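Local coordinates for protein enoyl-CoA hydratase (Mycobacterium avium subsp. paratuberculosis, PDB 4LK5) that probably adds water across the carbon-carbon double bond of enoyl-CoA thioesters, as other hydratases of the crotonase family do, at residues V80-I85 with A229-G234; G176-V181 with Q259-G264; E198-P201 with A207-L210. All coordinates share one frame; numbering follows the deposited sequence.

Contact 1: residues V80-I85 with A229-G234; sequences VKVVRI and ARLLSG
Lys81 and Leu232 mark where the backbones of the two segments come nearest, their CA atoms 6.4 Å apart, just before strand 82-87 and in the last turn of helix 217-233. Lys81 uses only the root of its side chain here: CB lies 4.2 Å from CD2 of Leu232, while CG, turned anti to the carbonyl carbon (chi1 -61°), carries the rest of the chain onward. Lys81 also packs on Asp291 of the second subunit. Val82, the first strand residue, has the largest single share of the contact. Its CB points at the helix and a single methyl, CG2, does the touching, reaching CB of Leu231 at 3.8 Å and the backbone N of Leu232 at the same distance. This methyl therefore sits against the helix backbone between two successive residues, and CG of Leu232 lies 4.4 Å from it at the margin. The valine and Leu231 side chains cross at about a right angle, so one methyl meets the base of the leucine and the two chains do not run alongside. Val83, next along, bonds through its backbone to Pro131 and Val133 and turns its side chain to Met71 of helix 61-76; the alternation of the strand thus gives successive valines to different layers of the crotonase-type fold. Val133 of the adjoining strand touches both Val82 and Leu231, extending the apolar patch over the sheet. No hydrogen bond joins the two segments, and the polar end of Lys81 takes no part. The helix end therefore meets the sheet through van der Waals contact, a valine methyl packed on helix backbone and a leucine CB, probably aided by exclusion of water around the buried Val82 and Leu231.

Contact 2: residues G176-V181 with Q259-G264; sequences GASALV and QREFDG
Glu261 OE2 faces two groups of Ser178, the backbone N and the hydroxyl OG, and the carboxylate thereby closes on the first turn of helix 177-185. The motif is a helix N-terminus bonded by a glutamate from another helix, here 254-269, within the crotonase-type fold. The firm part of the grip is Ser178 N, which donates over 3.1 Å, meeting OE2 nearly along its C-O axis, with an N-H...O angle of 148°. The hydroxyl oxygen is modelled only 2.4 Å from OE2, Ser178 OG to Glu261 OE2, so the length of that bond is doubtful. The other oxygen, OE1, takes the N-H of Gly176 through its syn lone pair, the one on the side of OE2, with 2.5 Å between Gly176 N and Glu261 OE1 and an angle of 151° at the hydrogen. Rotation of the carboxylate about its last bond is restrained by bonds at both oxygens. Glu261 reaches across because its chain is extended beyond CG. Ser178 OG stands between the backbone N and the carbonyl carbon (chi1 64°), which sets hydroxyl and amide on the same acceptor. Gly176 is the N-cap residue, and its positive phi suits glycine; its O in turn receives the amides of Ala179 and Leu180. All the residues that touch are buried, and a carboxylate at the positive end of a helix dipole would be expected to stay ionised. Ala177 rests on Ser146 of helix 143-150, and Ser178 packs on Ile246 of the third subunit. A water bridges the two segments: it donates to Ser178 OG over 2.8 Å and accepts from Arg260 NH1, 2.9 Å away.

Contact 3: residues E198-P201 with A207-L210; sequences ERLP and AWGL
Leu200 meets Trp208 by a CH-pi contact. Its CD1 methyl stands over one face of the indole, 3.6 Å from the centroid of the six-membered ring and 14° off the ring normal, with CH2 of Trp208 the nearest ring atom. CG, anti to the backbone N (chi1 -179°), carries the two methyls out toward the ring. The rest is apolar packing: the second methyl, CD2, lies 3.9 Å from Trp208 CE3 and 3.8 Å from CD2 of Leu210, so CD1 lies on the ring while CD2 is shared between the ring and Leu210. Gly209, with a positive phi of 85°, forms the Schellman motif that ends helix 202-208, between the two residues that meet Leu200. In the fold, Leu200 belongs to a short strand whose backbone bonds to Phe162, and Ala205 of helix 202-208 touches both leucines. Trp208 also makes a cation-pi contact with Arg189 and packs on Gln192 and Met193 of helix 187-195, while Val185 of helix 177-185 meets both Trp208 and Leu210.

In the fold
Contacts 2 and 3 are neighbours: their centres are 20 Å apart but their nearest atoms come within about 4 Å, without touching, and helix 177-185, which begins in contact 2, supplies Val185 to contact 3. Contact 1 stands apart, its centre 29 Å from that of contact 2, on the opposite side of the chain's centre, and 25 Å from that of contact 3. Segments of contacts 1 and 3 are joined across the subunit interface: Arg230 forms a long, weak ion pair with Glu198 of the second subunit and a hydrogen bond to Pro197 O of that same subunit. All three contacts join parts of the fold, and no catalytic or binding role is assigned to their residues.

Contact 1: residues V80-I85 with A229-G234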
loop_
_atom_site.group_PDB
_atom_site.type_symbol
_atom_site.label_atom_id
_atom_site.label_comp_id
_atom_site.label_asym_id
_atom_site.label_seq_id
_atom_site.Cartn_x
_atom_site.Cartn_y
_atom_site.Cartn_z
ATOM N N VAL C 80 19.064 -19.952 -16.630
ATOM C CA VAL C 80 17.721 -19.522 -16.250
ATOM C C VAL C 80 17.613 -18.019 -16.450
ATOM O O VAL C 80 18.490 -17.265 -16.002
ATOM C CB VAL C 80 17.396 -19.948 -14.801
ATOM C CG1 VAL C 80 16.170 -19.224 -14.263
ATOM C CG2 VAL C 80 17.196 -21.459 -14.734
ATOM N N LYS C 81 16.566 -17.588 -17.163
ATOM C CA LYS C 81 16.281 -16.143 -17.319
ATOM C C LYS C 81 14.917 -15.737 -16.763
ATOM O O LYS C 81 14.775 -14.615 -16.293
ATOM C CB LYS C 81 16.369 -15.719 -18.777
ATOM C CG LYS C 81 17.745 -15.932 -19.407
ATOM C CD LYS C 81 18.570 -14.648 -19.412
ATOM C CE LYS C 81 19.675 -14.652 -20.461
ATOM N NZ LYS C 81 20.058 -13.270 -20.879
ATOM N N VAL C 82 13.924 -16.626 -16.834
ATOM C CA VAL C 82 12.577 -16.350 -16.335
ATOM C C VAL C 82 12.113 -17.604 -15.672
ATOM O O VAL C 82 12.561 -18.667 -16.062
ATOM C CB VAL C 82 11.573 -16.044 -17.467
ATOM C CG1 VAL C 82 10.188 -15.665 -16.922
ATOM C CG2 VAL C 82 12.104 -14.936 -18.362
ATOM N N VAL C 83 11.210 -17.479 -14.692
ATOM C CA VAL C 83 10.713 -18.607 -13.918
ATOM C C VAL C 83 9.168 -18.554 -13.864
ATOM O O VAL C 83 8.585 -17.510 -13.624
ATOM C CB VAL C 83 11.318 -18.566 -12.490
ATOM C CG1 VAL C 83 10.685 -19.621 -11.578
ATOM C CG2 VAL C 83 12.835 -18.742 -12.517
ATOM N N ARG C 84 8.491 -19.661 -14.129
ATOM C CA ARG C 84 7.040 -19.663 -14.025
ATOM C C ARG C 84 6.587 -20.772 -13.122
ATOM O O ARG C 84 7.055 -21.883 -13.260
ATOM C CB ARG C 84 6.337 -19.796 -15.379
ATOM C CG ARG C 84 7.118 -20.458 -16.502
ATOM C CD ARG C 84 6.331 -21.559 -17.226
ATOM N NE ARG C 84 5.071 -21.146 -17.844
ATOM C CZ ARG C 84 3.859 -21.584 -17.482
ATOM N NH1 ARG C 84 3.711 -22.446 -16.479
ATOM N NH2 ARG C 84 2.778 -21.160 -18.130
ATOM N N ILE C 85 5.681 -20.451 -12.199
ATOM C CA ILE C 85 5.037 -21.452 -11.363
ATOM C C ILE C 85 3.630 -21.522 -11.833
ATOM O O ILE C 85 3.021 -20.488 -12.115
ATOM C CB ILE C 85 4.825 -21.066 -9.881
ATOM C CG1 ILE C 85 5.545 -19.792 -9.505
ATOM C CG2 ILE C 85 5.159 -22.235 -8.953
ATOM C CD1 ILE C 85 7.032 -19.950 -9.506
ATOM N N ALA C 229 7.680 -14.411 -23.125
ATOM C CA ALA C 229 8.629 -14.183 -24.215
ATOM C C ALA C 229 9.228 -12.776 -24.120
ATOM O O ALA C 229 10.423 -12.619 -24.204
ATOM C CB ALA C 229 7.943 -14.417 -25.565
ATOM N N ARG C 230 8.387 -11.769 -23.926
ATOM C CA ARG C 230 8.836 -10.368 -23.689
ATOM C C ARG C 230 9.896 -10.220 -22.553
ATOM O O ARG C 230 10.874 -9.457 -22.659
ATOM C CB ARG C 230 7.614 -9.497 -23.386
ATOM C CG ARG C 230 7.962 -8.136 -22.823
ATOM C CD ARG C 230 6.752 -7.218 -22.675
ATOM N NE ARG C 230 7.199 -5.846 -22.374
ATOM C CZ ARG C 230 6.398 -4.826 -22.051
ATOM N NH1 ARG C 230 5.083 -5.000 -21.971
ATOM N NH2 ARG C 230 6.915 -3.623 -21.803
ATOM N N LEU C 231 9.677 -10.973 -21.473
ATOM C CA LEU C 231 10.642 -11.076 -20.387
ATOM C C LEU C 231 11.879 -11.820 -20.818
ATOM O O LEU C 231 12.988 -11.440 -20.425
ATOM C CB LEU C 231 10.027 -11.809 -19.188
ATOM C CG LEU C 231 8.870 -11.077 -18.513
ATOM C CD1 LEU C 231 8.182 -12.008 -17.520
ATOM C CD2 LEU C 231 9.340 -9.767 -17.865
ATOM N N LEU C 232 11.711 -12.901 -21.584
ATOM C CA LEU C 232 12.885 -13.600 -22.130
ATOM C C LEU C 232 13.767 -12.646 -22.932
ATOM O O LEU C 232 14.991 -12.707 -22.896
ATOM C CB LEU C 232 12.471 -14.747 -23.045
ATOM C CG LEU C 232 12.763 -16.142 -22.545
ATOM C CD1 LEU C 232 12.206 -17.137 -23.560
ATOM C CD2 LEU C 232 14.249 -16.360 -22.326
ATOM N N SER C 233 13.118 -11.762 -23.658
ATOM C CA SER C 233 13.815 -10.891 -24.582
ATOM C C SER C 233 14.442 -9.715 -23.875
ATOM O O SER C 233 15.271 -9.032 -24.457
ATOM C CB SER C 233 12.842 -10.361 -25.639
ATOM O OG SER C 233 13.257 -9.058 -25.994
ATOM N N GLY C 234 13.981 -9.423 -22.651
ATOM C CA GLY C 234 14.505 -8.316 -21.871
ATOM C C GLY C 234 15.938 -8.519 -21.358
ATOM O O GLY C 234 16.493 -9.620 -21.389
#

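Contact 2: residues G176-V181 with Q259-G264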
loop_
_atom_site.group_PDB
_atom_site.type_symbol
_atom_site.label_atom_id
_atom_site.label_comp_id
_atom_site.label_asym_id
_atom_site.label_seq_id
_atom_site.Cartn_x
_atom_site.Cartn_y
_atom_site.Cartn_z
ATOM N N GLY C 176 4.217 -15.823 4.528
ATOM C CA GLY C 176 4.427 -14.399 4.407
ATOM C C GLY C 176 3.215 -13.602 3.998
ATOM O O GLY C 176 3.358 -12.420 3.773
ATOM N N ALA C 177 2.052 -14.250 3.872
ATOM C CA ALA C 177 0.803 -13.572 3.576
ATOM C C ALA C 177 0.483 -12.357 4.500
ATOM O O ALA C 177 -0.114 -11.386 4.022
ATOM C CB ALA C 177 -0.353 -14.562 3.611
ATOM N N SER C 178 0.882 -12.395 5.782
ATOM C CA SER C 178 0.726 -11.220 6.685
ATOM C C SER C 178 1.519 -9.949 6.245
ATOM O O SER C 178 1.177 -8.826 6.637
ATOM C CB SER C 178 1.018 -11.583 8.149
ATOM O OG SER C 178 2.362 -11.982 8.365
ATOM N N ALA C 179 2.524 -10.127 5.380
ATOM C CA ALA C 179 3.293 -9.024 4.805
ATOM C C ALA C 179 2.970 -8.865 3.333
ATOM O O ALA C 179 2.748 -7.739 2.847
ATOM C CB ALA C 179 4.769 -9.296 4.977
ATOM N N LEU C 180 2.910 -9.986 2.619
ATOM C CA LEU C 180 2.803 -9.966 1.148
ATOM C C LEU C 180 1.485 -9.422 0.583
ATOM O O LEU C 180 1.485 -8.664 -0.376
ATOM C CB LEU C 180 3.034 -11.354 0.579
ATOM C CG LEU C 180 4.473 -11.844 0.753
ATOM C CD1 LEU C 180 4.594 -13.329 0.526
ATOM C CD2 LEU C 180 5.383 -11.147 -0.221
ATOM N N VAL C 181 0.363 -9.825 1.135
ATOM C CA VAL C 181 -0.869 -9.245 0.678
ATOM C C VAL C 181 -0.964 -7.696 0.882
ATOM O O VAL C 181 -1.266 -6.948 -0.063
ATOM C CB VAL C 181 -2.044 -9.942 1.339
ATOM C CG1 VAL C 181 -3.350 -9.403 0.804
ATOM C CG2 VAL C 181 -1.948 -11.437 1.072
ATOM N N GLN C 259 8.778 -15.466 10.668
ATOM C CA GLN C 259 9.071 -15.928 12.004
ATOM C C GLN C 259 7.797 -15.972 12.823
ATOM O O GLN C 259 7.519 -16.979 13.479
ATOM C CB GLN C 259 10.090 -14.982 12.653
ATOM C CG GLN C 259 10.567 -15.424 14.023
ATOM C CD GLN C 259 11.118 -16.864 14.035
ATOM O OE1 GLN C 259 12.151 -17.142 13.414
ATOM N NE2 GLN C 259 10.423 -17.783 14.745
ATOM N N ARG C 260 7.007 -14.889 12.783
ATOM C CA ARG C 260 5.807 -14.791 13.624
ATOM C C ARG C 260 4.849 -15.863 13.252
ATOM O O ARG C 260 4.169 -16.373 14.095
ATOM C CB ARG C 260 5.024 -13.516 13.419
ATOM C CG ARG C 260 5.538 -12.291 14.112
ATOM C CD ARG C 260 4.866 -11.060 13.538
ATOM N NE ARG C 260 5.830 -9.982 13.619
ATOM C CZ ARG C 260 6.265 -9.216 12.622
ATOM N NH1 ARG C 260 5.805 -9.289 11.358
ATOM N NH2 ARG C 260 7.172 -8.319 12.935
ATOM N N GLU C 261 4.758 -16.125 11.953
ATOM C CA GLU C 261 3.819 -17.083 11.379
ATOM C C GLU C 261 4.167 -18.498 11.845
ATOM O O GLU C 261 3.273 -19.230 12.264
ATOM C CB GLU C 261 3.791 -16.956 9.826
ATOM C CG GLU C 261 3.135 -15.642 9.356
ATOM C CD GLU C 261 3.258 -15.282 7.853
ATOM O OE1 GLU C 261 3.806 -16.080 7.024
ATOM O OE2 GLU C 261 2.766 -14.165 7.506
ATOM N N PHE C 262 5.463 -18.837 11.815
ATOM C CA PHE C 262 5.987 -20.064 12.422
ATOM C C PHE C 262 5.598 -20.267 13.903
ATOM O O PHE C 262 4.978 -21.270 14.234
ATOM C CB PHE C 262 7.492 -20.128 12.307
ATOM C CG PHE C 262 8.059 -21.358 12.924
ATOM C CD1 PHE C 262 7.875 -22.587 12.318
ATOM C CD2 PHE C 262 8.735 -21.302 14.135
ATOM C CE1 PHE C 262 8.372 -23.733 12.897
ATOM C CE2 PHE C 262 9.247 -22.454 14.715
ATOM C CZ PHE C 262 9.057 -23.668 14.094
ATOM N N ASP C 263 5.942 -19.315 14.771
ATOM C CA ASP C 263 5.537 -19.359 16.198
ATOM C C ASP C 263 4.029 -19.390 16.423
ATOM O O ASP C 263 3.552 -19.906 17.403
ATOM C CB ASP C 263 6.050 -18.135 16.958
ATOM C CG ASP C 263 7.572 -17.997 16.931
ATOM O OD1 ASP C 263 8.313 -19.002 16.812
ATOM O OD2 ASP C 263 8.027 -16.850 17.024
ATOM N N GLY C 264 3.272 -18.801 15.526
ATOM C CA GLY C 264 1.844 -18.768 15.689
ATOM C C GLY C 264 1.153 -20.002 15.151
ATOM O O GLY C 264 0.275 -20.524 15.831
HETATM O O HOH W 1 3.348 -10.469 10.470
#

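Contact 3: residues E198-P201 with A207-L210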
loop_
_atom_site.group_PDB
_atom_site.type_symbol
_atom_site.label_atom_id
_atom_site.label_comp_id
_atom_site.label_asym_id
_atom_site.label_seq_id
_atom_site.Cartn_x
_atom_site.Cartn_y
_atom_site.Cartn_z
ATOM N N GLU C 198 -13.190 -14.519 1.410
ATOM C CA GLU C 198 -14.194 -14.673 0.337
ATOM C C GLU C 198 -13.430 -15.010 -0.941
ATOM O O GLU C 198 -12.233 -14.742 -1.058
ATOM C CB GLU C 198 -14.952 -13.359 0.081
ATOM C CG GLU C 198 -16.081 -13.042 1.057
ATOM C CD GLU C 198 -17.188 -14.085 1.028
ATOM O OE1 GLU C 198 -17.255 -14.876 0.050
ATOM O OE2 GLU C 198 -17.980 -14.124 1.986
ATOM N N ARG C 199 -14.122 -15.584 -1.915
ATOM C CA ARG C 199 -13.523 -15.872 -3.218
ATOM C C ARG C 199 -13.406 -14.557 -3.935
ATOM O O ARG C 199 -14.398 -14.003 -4.393
ATOM C CB ARG C 199 -14.399 -16.849 -4.021
ATOM C CG ARG C 199 -14.475 -18.227 -3.384
ATOM C CD ARG C 199 -15.295 -19.243 -4.146
ATOM N NE ARG C 199 -15.330 -20.522 -3.407
ATOM C CZ ARG C 199 -15.578 -21.719 -3.947
ATOM N NH1 ARG C 199 -15.817 -21.838 -5.250
ATOM N NH2 ARG C 199 -15.589 -22.805 -3.181
ATOM N N LEU C 200 -12.198 -14.032 -3.997
ATOM C CA LEU C 200 -11.960 -12.744 -4.640
ATOM C C LEU C 200 -11.675 -12.989 -6.140
ATOM O O LEU C 200 -10.599 -13.477 -6.465
ATOM C CB LEU C 200 -10.776 -12.028 -3.984
ATOM C CG LEU C 200 -10.532 -10.666 -4.631
ATOM C CD1 LEU C 200 -11.326 -9.602 -3.922
ATOM C CD2 LEU C 200 -9.062 -10.306 -4.623
ATOM N N PRO C 201 -12.623 -12.638 -7.042
ATOM C CA PRO C 201 -12.392 -12.912 -8.484
ATOM C C PRO C 201 -11.323 -12.032 -9.133
ATOM O O PRO C 201 -11.204 -10.820 -8.857
ATOM C CB PRO C 201 -13.758 -12.648 -9.143
ATOM C CG PRO C 201 -14.413 -11.644 -8.234
ATOM C CD PRO C 201 -13.882 -11.892 -6.816
ATOM N N ALA C 207 -8.237 -4.747 -9.903
ATOM C CA ALA C 207 -8.620 -3.411 -9.455
ATOM C C ALA C 207 -7.949 -3.068 -8.151
ATOM O O ALA C 207 -7.571 -1.926 -7.934
ATOM C CB ALA C 207 -10.136 -3.317 -9.293
ATOM N N TRP C 208 -7.820 -4.063 -7.274
ATOM C CA TRP C 208 -7.173 -3.894 -5.968
ATOM C C TRP C 208 -5.654 -3.683 -6.018
ATOM O O TRP C 208 -5.062 -3.284 -5.022
ATOM C CB TRP C 208 -7.413 -5.142 -5.122
ATOM C CG TRP C 208 -8.764 -5.212 -4.447
ATOM C CD1 TRP C 208 -9.906 -4.516 -4.781
ATOM C CD2 TRP C 208 -9.119 -6.062 -3.348
ATOM N NE1 TRP C 208 -10.927 -4.858 -3.936
ATOM C CE2 TRP C 208 -10.485 -5.814 -3.057
ATOM C CE3 TRP C 208 -8.412 -7.004 -2.576
ATOM C CZ2 TRP C 208 -11.161 -6.470 -2.014
ATOM C CZ3 TRP C 208 -9.063 -7.649 -1.559
ATOM C CH2 TRP C 208 -10.432 -7.371 -1.268
ATOM N N GLY C 209 -5.024 -3.999 -7.143
ATOM C CA GLY C 209 -3.555 -4.067 -7.237
ATOM C C GLY C 209 -2.937 -5.388 -6.810
ATOM O O GLY C 209 -1.752 -5.444 -6.503
ATOM N N LEU C 210 -3.721 -6.463 -6.790
ATOM C CA LEU C 210 -3.225 -7.745 -6.296
ATOM C C LEU C 210 -2.556 -8.553 -7.382
ATOM O O LEU C 210 -1.764 -9.436 -7.063
ATOM C CB LEU C 210 -4.360 -8.603 -5.705
ATOM C CG LEU C 210 -4.018 -9.885 -4.929
ATOM C CD1 LEU C 210 -3.301 -9.530 -3.653
ATOM C CD2 LEU C 210 -5.258 -10.694 -4.561
#